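Local coordinates for MdcD (Pseudomonas aeruginosa, PDB 5VIP), which is probably the beta subunit of biotin-independent malonate decarboxylase, taking part in decarboxylation of the malonyl thioester on an acyl carrier protein, at residues Leu66-Glu77 with Val108-Thr118. Sequence-based numbering, arbitrary orientation.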
loop_
_atom_site.group_PDB
_atom_site.type_symbol
_atom_site.label_atom_id
_atom_site.label_comp_id
_atom_site.label_asym_id
_atom_site.label_seq_id
_atom_site.Cartn_x
_atom_site.Cartn_y
_atom_site.Cartn_z
ATOM N N LEU B 66 -9.073 -14.375 20.799
ATOM C CA LEU B 66 -8.541 -15.478 19.998
ATOM C C LEU B 66 -7.688 -16.332 20.926
ATOM O O LEU B 66 -6.601 -15.918 21.315
ATOM C CB LEU B 66 -7.724 -14.960 18.799
ATOM C CG LEU B 66 -8.573 -14.359 17.660
ATOM C CD1 LEU B 66 -7.717 -13.651 16.611
ATOM C CD2 LEU B 66 -9.431 -15.442 16.996
ATOM N N ASP B 67 -8.212 -17.496 21.307
ATOM C CA ASP B 67 -7.591 -18.352 22.330
ATOM C C ASP B 67 -7.328 -17.579 23.623
ATOM O O ASP B 67 -6.257 -17.684 24.215
ATOM C CB ASP B 67 -6.282 -18.963 21.801
ATOM C CG ASP B 67 -5.907 -20.263 22.501
ATOM O OD1 ASP B 67 -6.795 -20.927 23.087
ATOM O OD2 ASP B 67 -4.710 -20.624 22.455
ATOM N N GLY B 68 -8.305 -16.785 24.050
ATOM C CA GLY B 68 -8.177 -16.015 25.273
ATOM C C GLY B 68 -7.420 -14.702 25.150
ATOM O O GLY B 68 -7.344 -13.955 26.120
ATOM N N GLN B 69 -6.871 -14.416 23.968
ATOM C CA GLN B 69 -6.057 -13.218 23.761
ATOM C C GLN B 69 -6.873 -12.118 23.089
ATOM O O GLN B 69 -7.685 -12.399 22.212
ATOM C CB GLN B 69 -4.814 -13.543 22.921
ATOM C CG GLN B 69 -3.885 -14.550 23.572
ATOM C CD GLN B 69 -3.195 -13.983 24.796
ATOM O OE1 GLN B 69 -2.526 -12.951 24.735
ATOM N NE2 GLN B 69 -3.366 -14.649 25.911
ATOM N N PRO B 70 -6.682 -10.866 23.526
ATOM C CA PRO B 70 -7.449 -9.745 22.963
ATOM C C PRO B 70 -7.203 -9.639 21.460
ATOM O O PRO B 70 -6.074 -9.822 21.004
ATOM C CB PRO B 70 -6.902 -8.522 23.706
ATOM C CG PRO B 70 -5.495 -8.960 24.172
ATOM C CD PRO B 70 -5.646 -10.422 24.481
ATOM N N ALA B 71 -8.265 -9.375 20.707
ATOM C CA ALA B 71 -8.203 -9.413 19.255
ATOM C C ALA B 71 -9.174 -8.424 18.607
ATOM O O ALA B 71 -10.183 -8.009 19.205
ATOM C CB ALA B 71 -8.496 -10.824 18.754
ATOM N N VAL B 72 -8.840 -8.036 17.381
ATOM C CA VAL B 72 -9.751 -7.296 16.536
ATOM C C VAL B 72 -9.713 -7.986 15.178
ATOM O O VAL B 72 -8.678 -8.510 14.753
ATOM C CB VAL B 72 -9.367 -5.801 16.420
ATOM C CG1 VAL B 72 -7.973 -5.636 15.822
ATOM C CG2 VAL B 72 -10.428 -5.011 15.597
ATOM N N LEU B 73 -10.857 -8.019 14.520
ATOM C CA LEU B 73 -11.000 -8.723 13.262
ATOM C C LEU B 73 -11.644 -7.750 12.293
ATOM O O LEU B 73 -12.653 -7.137 12.628
ATOM C CB LEU B 73 -11.862 -9.985 13.459
ATOM C CG LEU B 73 -11.887 -11.098 12.422
ATOM C CD1 LEU B 73 -12.375 -12.403 13.054
ATOM C CD2 LEU B 73 -12.776 -10.711 11.251
ATOM N N ALA B 74 -11.043 -7.553 11.121
ATOM C CA ALA B 74 -11.714 -6.804 10.074
ATOM C C ALA B 74 -11.965 -7.751 8.917
ATOM O O ALA B 74 -11.038 -8.397 8.433
ATOM C CB ALA B 74 -10.879 -5.577 9.629
ATOM N N ALA B 75 -13.220 -7.841 8.482
ATOM C CA ALA B 75 -13.602 -8.740 7.402
ATOM C C ALA B 75 -14.352 -7.963 6.326
ATOM O O ALA B 75 -15.346 -7.301 6.613
ATOM C CB ALA B 75 -14.457 -9.879 7.917
ATOM N N ILE B 76 -13.872 -8.051 5.092
ATOM C CA ILE B 76 -14.518 -7.351 3.987
ATOM C C ILE B 76 -15.546 -8.271 3.353
ATOM O O ILE B 76 -15.283 -9.454 3.117
ATOM C CB ILE B 76 -13.492 -6.879 2.942
ATOM C CG1 ILE B 76 -12.426 -6.018 3.628
ATOM C CG2 ILE B 76 -14.189 -6.114 1.814
ATOM C CD1 ILE B 76 -11.252 -5.646 2.742
ATOM N N GLU B 77 -16.735 -7.737 3.120
ATOM C CA GLU B 77 -17.788 -8.507 2.481
ATOM C C GLU B 77 -17.647 -8.395 0.967
ATOM O O GLU B 77 -18.048 -7.397 0.364
ATOM C CB GLU B 77 -19.168 -8.024 2.940
ATOM C CG GLU B 77 -20.333 -8.794 2.311
ATOM C CD GLU B 77 -20.222 -10.305 2.503
ATOM O OE1 GLU B 77 -20.578 -10.794 3.601
ATOM O OE2 GLU B 77 -19.775 -10.999 1.555
ATOM N N VAL B 108 -1.079 -4.020 26.140
ATOM C CA VAL B 108 -2.162 -4.962 25.870
ATOM C C VAL B 108 -1.906 -5.619 24.517
ATOM O O VAL B 108 -1.889 -4.930 23.519
ATOM C CB VAL B 108 -3.533 -4.258 25.858
ATOM C CG1 VAL B 108 -4.643 -5.230 25.431
ATOM C CG2 VAL B 108 -3.831 -3.642 27.224
ATOM N N PRO B 109 -1.698 -6.948 24.489
ATOM C CA PRO B 109 -1.168 -7.611 23.286
ATOM C C PRO B 109 -2.229 -7.910 22.225
ATOM O O PRO B 109 -2.383 -9.049 21.791
ATOM C CB PRO B 109 -0.576 -8.907 23.843
ATOM C CG PRO B 109 -1.459 -9.217 25.030
ATOM C CD PRO B 109 -1.787 -7.872 25.638
ATOM N N THR B 110 -2.947 -6.879 21.804
ATOM C CA THR B 110 -4.044 -7.068 20.860
ATOM C C THR B 110 -3.555 -7.525 19.487
ATOM O O THR B 110 -2.614 -6.967 18.924
ATOM C CB THR B 110 -4.865 -5.785 20.740
ATOM O OG1 THR B 110 -5.429 -5.505 22.026
ATOM C CG2 THR B 110 -5.997 -5.951 19.722
ATOM N N ARG B 111 -4.206 -8.570 18.989
ATOM C CA ARG B 111 -3.878 -9.219 17.731
ATOM C C ARG B 111 -4.891 -8.805 16.672
ATOM O O ARG B 111 -6.074 -8.759 16.956
ATOM C CB ARG B 111 -3.894 -10.745 17.908
ATOM C CG ARG B 111 -3.210 -11.266 19.182
ATOM C CD ARG B 111 -3.714 -12.646 19.544
ATOM N NE ARG B 111 -2.667 -13.527 20.103
ATOM C CZ ARG B 111 -2.813 -14.841 20.268
ATOM N NH1 ARG B 111 -3.958 -15.448 19.918
ATOM N NH2 ARG B 111 -1.808 -15.566 20.768
ATOM N N ALA B 112 -4.442 -8.520 15.450
ATOM C CA ALA B 112 -5.356 -8.151 14.378
ATOM C C ALA B 112 -5.416 -9.237 13.308
ATOM O O ALA B 112 -4.380 -9.734 12.835
ATOM C CB ALA B 112 -4.947 -6.802 13.744
ATOM N N LEU B 113 -6.641 -9.586 12.927
ATOM C CA LEU B 113 -6.915 -10.612 11.936
ATOM C C LEU B 113 -7.704 -9.992 10.787
ATOM O O LEU B 113 -8.774 -9.391 11.006
ATOM C CB LEU B 113 -7.700 -11.766 12.564
ATOM C CG LEU B 113 -8.212 -12.905 11.683
ATOM C CD1 LEU B 113 -7.049 -13.629 10.991
ATOM C CD2 LEU B 113 -9.006 -13.872 12.529
ATOM N N LEU B 114 -7.162 -10.112 9.574
ATOM C CA LEU B 114 -7.769 -9.497 8.389
ATOM C C LEU B 114 -8.322 -10.564 7.452
ATOM O O LEU B 114 -7.573 -11.406 6.958
ATOM C CB LEU B 114 -6.744 -8.635 7.632
ATOM C CG LEU B 114 -6.075 -7.517 8.425
ATOM C CD1 LEU B 114 -5.027 -6.796 7.550
ATOM C CD2 LEU B 114 -7.141 -6.536 8.905
ATOM N N LEU B 115 -9.626 -10.500 7.191
ATOM C CA LEU B 115 -10.260 -11.372 6.209
ATOM C C LEU B 115 -10.475 -10.582 4.916
ATOM O O LEU B 115 -11.416 -9.782 4.803
ATOM C CB LEU B 115 -11.590 -11.910 6.744
ATOM C CG LEU B 115 -11.577 -13.206 7.570
ATOM C CD1 LEU B 115 -10.401 -13.329 8.540
ATOM C CD2 LEU B 115 -12.899 -13.402 8.304
ATOM N N LEU B 116 -9.605 -10.816 3.941
ATOM C CA LEU B 116 -9.508 -9.938 2.777
ATOM C C LEU B 116 -10.201 -10.483 1.530
ATOM O O LEU B 116 -9.610 -11.237 0.756
ATOM C CB LEU B 116 -8.031 -9.671 2.471
ATOM C CG LEU B 116 -7.278 -9.004 3.625
ATOM C CD1 LEU B 116 -5.819 -8.733 3.269
ATOM C CD2 LEU B 116 -7.969 -7.714 4.032
ATOM N N GLU B 117 -11.458 -10.094 1.339
ATOM C CA GLU B 117 -12.190 -10.425 0.118
ATOM C C GLU B 117 -12.492 -9.108 -0.566
ATOM O O GLU B 117 -13.447 -8.439 -0.207
ATOM C CB GLU B 117 -13.484 -11.182 0.422
ATOM C CG GLU B 117 -13.270 -12.518 1.141
ATOM C CD GLU B 117 -12.436 -13.496 0.316
ATOM O OE1 GLU B 117 -11.517 -14.141 0.887
ATOM O OE2 GLU B 117 -12.710 -13.629 -0.900
ATOM N N THR B 118 -11.661 -8.723 -1.523
ATOM C CA THR B 118 -11.742 -7.374 -2.058
ATOM C C THR B 118 -11.089 -7.278 -3.433
ATOM O O THR B 118 -10.138 -8.005 -3.751
ATOM C CB THR B 118 -11.089 -6.365 -1.079
ATOM O OG1 THR B 118 -11.260 -5.025 -1.560
ATOM C CG2 THR B 118 -9.598 -6.674 -0.887
#
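Leu73 and Leu113 run alongside each other off the same face of the sheet, CD1 of Leu73 reaching CD2 of Leu113 at 3.7 Å. Both carry CG anti to the backbone N (chi1 -164° and 175°), a shared first torsion that starts the two side chains off in the same direction and lets these methyls meet. The other methyl of Leu73, CD2, meets CD2 of Leu115 4.0 Å away, and Leu115 also covers Ala75, their CB atoms 3.7 Å apart. On the other face of the sheet Val72 CG1 touches Ala112 CB, and the end of Leu114 leans in so that its CD2 packs on Ala74 CB at 3.9 Å. Between these two layers of side chains run the two parallel strands, joined by six backbone hydrogen bonds, from Arg111 N to Pro70 O through to Ile76 N to Leu115 O.

At the N-terminal end the Arg111 guanidinium lies against Gln69, whose CG sits 3.5 Å above the centre of one face, while Leu66 CB comes to its edge. At the far end Ile76 CD1 touches both Thr118 CB and Leu116 CD2.

The strands are the two ends of a right-handed beta-alpha-beta crossover through helix 87-105, as in the crotonase-like fold. That helix covers Val72, Ala112 and Ile76; helices 18-25 and 229-242 cover Leu113 from the other face. Strand 59-66 flanks 69-76 antiparallel, and strand 150-153 continues the sheet beyond 111-115.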